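Local coordinates for kelch domain-containing protein (Colletotrichum graminicola M1.001, PDB 5C86) that probably oxidises alcohols at a copper centre, as a fungal member of the AA5 galactose oxidase and glyoxal oxidase family, here captured in its apo form, at residues 284-289 with 366-371; 235-240 with 291-296. All blocks are in the same frame, centred on the assembly; numbering follows the deposited sequence.

Contact 1 of 2, residues 284-289 with 366-371; sequences VVMPDG and QFWSPP
The indole of W368 meets the thioether of M286 beside P370, an example of how a side chain of one propeller blade packs against residues of the next. Over one face of the indole, toward its rim, lies the CA atom of P370, 3.7 Å above the ring plane; the opposite face is stacked on W292. M286 comes in obliquely at the benzo end, its SD 4.4 Å from CZ3 of W368, and W6 adds an inclined ring whose plane makes about 55° with that of the indole. NE1 of W368 is satisfied by a hydrogen bond to the backbone O of V3.

The sulfur lies closer to the pyrrolidine: M286 SD is 3.8 Å from P370 CG and 4.0 Å from P370 CB. M286 reaches there because CG stands anti to the carbonyl carbon (chi1 -76°) and the chain then runs extended to SD, before a bend at chi3 turns CE toward the backbone of W292. Its backbone opens a type I turn, closed by G289 N on M286 O at 2.9 Å.

All of this is buried where strand 282-285 leaves its blade. Strand 364-369, between strands 5-11 and 346-350, provides W368, and P370 follows directly after it; I346 and L314 also touch M286, while P287 O bonds S414 and R431 of the C-terminal region.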
# COMPACT_ATOMS: atom_id res chain seq x y z
N VAL A 284 -0.58 7.23 -2.67
CA VAL A 284 -1.74 6.86 -1.87
C VAL A 284 -2.99 7.19 -2.63
O VAL A 284 -3.21 8.33 -2.99
CB VAL A 284 -1.72 7.55 -0.49
CG1 VAL A 284 -2.99 7.21 0.29
CG2 VAL A 284 -0.48 7.13 0.31
N VAL A 285 -3.87 6.19 -2.82
CA VAL A 285 -5.19 6.43 -3.40
C VAL A 285 -6.19 6.88 -2.32
O VAL A 285 -6.21 6.32 -1.25
CB VAL A 285 -5.75 5.27 -4.26
CG1 VAL A 285 -6.06 4.05 -3.49
CG2 VAL A 285 -7.03 5.69 -5.04
N MET A 286 -6.95 7.90 -2.64
CA MET A 286 -7.96 8.51 -1.80
C MET A 286 -9.39 8.12 -2.21
O MET A 286 -9.61 7.63 -3.32
CB MET A 286 -7.75 10.00 -1.89
CG MET A 286 -6.55 10.46 -1.06
SD MET A 286 -6.12 12.16 -1.52
CE MET A 286 -5.44 11.82 -2.91
N PRO A 287 -10.36 8.36 -1.32
CA PRO A 287 -11.71 7.88 -1.64
C PRO A 287 -12.31 8.42 -2.89
O PRO A 287 -13.17 7.69 -3.46
CB PRO A 287 -12.56 8.31 -0.43
CG PRO A 287 -11.66 9.04 0.45
CD PRO A 287 -10.24 8.70 0.11
N ASP A 288 -11.98 9.61 -3.33
CA ASP A 288 -12.48 10.14 -4.57
C ASP A 288 -11.78 9.70 -5.79
O ASP A 288 -12.12 10.15 -6.89
CB ASP A 288 -12.39 11.67 -4.55
CG ASP A 288 -11.02 12.23 -4.29
OD1 ASP A 288 -10.05 11.48 -4.15
OD2 ASP A 288 -10.91 13.51 -4.24
N GLY A 289 -10.78 8.84 -5.67
CA GLY A 289 -10.06 8.32 -6.83
C GLY A 289 -8.85 9.07 -7.23
O GLY A 289 -8.09 8.60 -8.06
N GLN A 366 3.60 13.53 9.70
CA GLN A 366 2.42 14.39 9.88
C GLN A 366 1.30 13.76 9.03
O GLN A 366 1.62 13.01 8.07
CB GLN A 366 2.63 15.79 9.37
CG GLN A 366 3.70 16.63 10.04
CD GLN A 366 4.05 17.89 9.25
OE1 GLN A 366 4.84 17.88 8.28
NE2 GLN A 366 3.48 19.00 9.66
N PHE A 367 0.08 14.19 9.28
CA PHE A 367 -1.05 13.79 8.48
C PHE A 367 -1.43 14.92 7.62
O PHE A 367 -1.58 16.08 8.05
CB PHE A 367 -2.19 13.38 9.43
CG PHE A 367 -1.90 12.16 10.21
CD1 PHE A 367 -2.11 10.82 9.72
CD2 PHE A 367 -1.30 12.24 11.48
CE1 PHE A 367 -1.83 9.76 10.42
CE2 PHE A 367 -1.00 11.08 12.21
CZ PHE A 367 -1.28 9.83 11.71
N TRP A 368 -1.55 14.66 6.33
CA TRP A 368 -1.96 15.66 5.37
C TRP A 368 -3.48 15.55 5.14
O TRP A 368 -3.99 14.46 4.87
CB TRP A 368 -1.27 15.51 4.02
CG TRP A 368 -1.62 16.50 3.01
CD1 TRP A 368 -1.37 17.88 3.02
CD2 TRP A 368 -2.26 16.25 1.74
NE1 TRP A 368 -1.86 18.46 1.93
CE2 TRP A 368 -2.40 17.48 1.09
CE3 TRP A 368 -2.79 15.08 1.13
CZ2 TRP A 368 -2.95 17.59 -0.18
CZ3 TRP A 368 -3.30 15.20 -0.11
CH2 TRP A 368 -3.48 16.42 -0.75
N SER A 369 -4.16 16.66 5.28
CA SER A 369 -5.58 16.74 5.00
C SER A 369 -5.73 17.21 3.58
O SER A 369 -5.37 18.37 3.20
CB SER A 369 -6.30 17.74 5.95
OG SER A 369 -6.37 17.28 7.24
N PRO A 370 -6.34 16.36 2.69
CA PRO A 370 -6.50 16.79 1.35
C PRO A 370 -7.55 17.91 1.11
O PRO A 370 -8.36 18.18 2.01
CB PRO A 370 -6.93 15.47 0.58
CG PRO A 370 -6.51 14.39 1.47
CD PRO A 370 -6.70 14.93 2.87
N PRO A 371 -7.60 18.51 -0.08
CA PRO A 371 -8.60 19.58 -0.40
C PRO A 371 -10.03 19.16 -0.12
O PRO A 371 -10.84 20.02 0.23
CB PRO A 371 -8.39 19.85 -1.87
CG PRO A 371 -6.97 19.49 -2.09
CD PRO A 371 -6.67 18.31 -1.21

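Contact 2 of 2, residues 235-240 with 291-296; sequences KIFTYG and IWVVGG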
# COMPACT_ATOMS: atom_id res chain seq x y z
N LYS A 235 -7.75 -0.32 -13.50
CA LYS A 235 -6.87 0.79 -13.75
C LYS A 235 -5.79 0.94 -12.67
O LYS A 235 -6.10 0.98 -11.45
CB LYS A 235 -7.62 2.09 -13.78
CG LYS A 235 -8.73 2.17 -14.80
CD LYS A 235 -8.20 2.47 -16.14
CE LYS A 235 -9.31 2.74 -17.14
NZ LYS A 235 -8.69 2.91 -18.46
N ILE A 236 -4.54 0.97 -13.12
CA ILE A 236 -3.36 1.15 -12.25
C ILE A 236 -2.56 2.37 -12.69
O ILE A 236 -2.22 2.49 -13.87
CB ILE A 236 -2.51 -0.09 -12.24
CG1 ILE A 236 -3.35 -1.32 -11.87
CG2 ILE A 236 -1.29 0.09 -11.34
CD1 ILE A 236 -2.60 -2.58 -12.08
N PHE A 237 -2.23 3.26 -11.76
CA PHE A 237 -1.39 4.40 -12.05
C PHE A 237 0.02 4.03 -11.66
O PHE A 237 0.24 3.37 -10.61
CB PHE A 237 -1.82 5.56 -11.15
CG PHE A 237 -0.86 6.70 -11.04
CD1 PHE A 237 -0.72 7.63 -12.07
CD2 PHE A 237 -0.18 6.91 -9.88
CE1 PHE A 237 0.10 8.69 -11.98
CE2 PHE A 237 0.67 8.02 -9.76
CZ PHE A 237 0.77 8.95 -10.78
N THR A 238 0.99 4.44 -12.46
CA THR A 238 2.43 4.20 -12.17
C THR A 238 3.20 5.43 -12.28
O THR A 238 2.86 6.30 -13.10
CB THR A 238 3.07 3.15 -13.08
OG1 THR A 238 3.25 3.69 -14.43
CG2 THR A 238 2.25 1.84 -13.09
N TYR A 239 4.27 5.63 -11.46
CA TYR A 239 5.00 6.89 -11.46
C TYR A 239 6.45 6.66 -11.09
O TYR A 239 6.73 6.06 -10.07
CB TYR A 239 4.42 7.91 -10.45
CG TYR A 239 5.00 9.30 -10.59
CD1 TYR A 239 4.52 10.11 -11.60
CD2 TYR A 239 6.03 9.75 -9.83
CE1 TYR A 239 5.03 11.36 -11.83
CE2 TYR A 239 6.56 11.01 -10.03
CZ TYR A 239 6.00 11.81 -11.02
OH TYR A 239 6.48 13.11 -11.25
N GLY A 240 7.34 7.32 -11.81
CA GLY A 240 8.71 7.52 -11.36
C GLY A 240 9.58 6.29 -11.28
O GLY A 240 9.37 5.30 -11.97
N ILE A 291 -4.96 10.49 -6.45
CA ILE A 291 -3.75 9.84 -5.93
C ILE A 291 -2.74 10.88 -5.45
O ILE A 291 -2.48 11.84 -6.14
CB ILE A 291 -3.09 8.96 -6.96
CG1 ILE A 291 -4.09 7.88 -7.45
CG2 ILE A 291 -1.83 8.29 -6.44
CD1 ILE A 291 -3.69 7.16 -8.71
N TRP A 292 -2.24 10.72 -4.25
CA TRP A 292 -1.22 11.69 -3.74
C TRP A 292 0.14 11.02 -3.80
O TRP A 292 0.26 9.86 -3.35
CB TRP A 292 -1.56 11.99 -2.36
CG TRP A 292 -0.80 13.13 -1.71
CD1 TRP A 292 -0.77 14.39 -2.13
CD2 TRP A 292 -0.11 13.07 -0.46
NE1 TRP A 292 -0.10 15.18 -1.20
CE2 TRP A 292 0.32 14.39 -0.19
CE3 TRP A 292 0.16 12.07 0.45
CZ2 TRP A 292 0.96 14.70 1.00
CZ3 TRP A 292 0.79 12.42 1.66
CH2 TRP A 292 1.15 13.73 1.89
N VAL A 293 1.11 11.72 -4.35
CA VAL A 293 2.47 11.24 -4.54
C VAL A 293 3.35 12.11 -3.68
O VAL A 293 3.45 13.31 -3.96
CB VAL A 293 2.92 11.24 -5.99
CG1 VAL A 293 4.25 10.58 -6.09
CG2 VAL A 293 1.89 10.47 -6.86
N VAL A 294 3.98 11.51 -2.68
CA VAL A 294 4.71 12.30 -1.68
C VAL A 294 6.16 11.80 -1.52
O VAL A 294 6.44 10.58 -1.52
CB VAL A 294 4.02 12.24 -0.31
CG1 VAL A 294 3.68 10.85 0.17
CG2 VAL A 294 4.77 13.04 0.77
N GLY A 295 7.07 12.78 -1.43
CA GLY A 295 8.47 12.47 -1.12
C GLY A 295 9.24 12.01 -2.31
O GLY A 295 8.94 12.31 -3.47
N GLY A 296 10.28 11.20 -2.02
CA GLY A 296 11.22 10.77 -3.04
C GLY A 296 12.33 11.79 -3.30
O GLY A 296 12.26 12.94 -2.88
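Y239, which packs on V293, has its hydroxyl hydrogen-bonded to the backbone O of Y276, outside the two segments, so the phenol has its polar end satisfied while its ring is left to pack. No hydrogen bond joins 235-240 to 291-296, and the contact illustrates a general way of joining propeller blades: between these two strands they meet through apolar side chains.

Its centre is F237 against I291. The end of the isoleucine does the touching: I291 CD1 lies 3.5 Å from F237 CB and 3.7 Å from F237 CG, so that the methyl sits against the CB-CG bond of the phenylalanine. The methyl gets there because the longer branch of I291 is extended (chi2 165°), while the other branch brings CG2 to 4.1 Å from F237 CD2. I291 thus lies along F237 from CB to the CD2-CE2 side, with CD1 oblique to the ring.

V293 straddles the two aromatic residues. Its CG2 meets the edge of the phenyl ring near its plane, 4.0 Å from F237 CE2, whereas CG1, anti to the backbone N (chi1 -173°), approaches the phenol obliquely, 4.2 Å from Y239 CD2. One valine therefore touches both rings, which project from alternate residues of strand 235-239.

The strands run nearly parallel, 20° apart with their axes 10.2 Å from each other, as faces of successive blades rather than partners in a sheet. Strand 235-239 lies between 225-230 and 254-258, and strand 291-294 between 282-285 and 313-316. From the surrounding strands, V227 and Y229 touch I291, F315 stacks on F237 and F322 meets Y239.

Along the chain, 235-240 comes first, then 284-289, 291-296 and finally 366-371, so the two contacts cross rather than nest. Contact 2 closes a loop from the blade running from strand 225-230 to strand 267-270 to the next, from 282-285 to 321-324; contact 1 then joins that blade to the following sheet, in which strand 5-11 from the N terminus pairs with strand 364-369. The middle blade is thus contacted from both neighbours. Strands 282-285 and 291-294 are neighbours within it, with V284 N probably hydrogen-bonded to W292 O at 2.8 Å. Together the contacts tie three successive blades of the seven-bladed propeller, including the one that completes the ring.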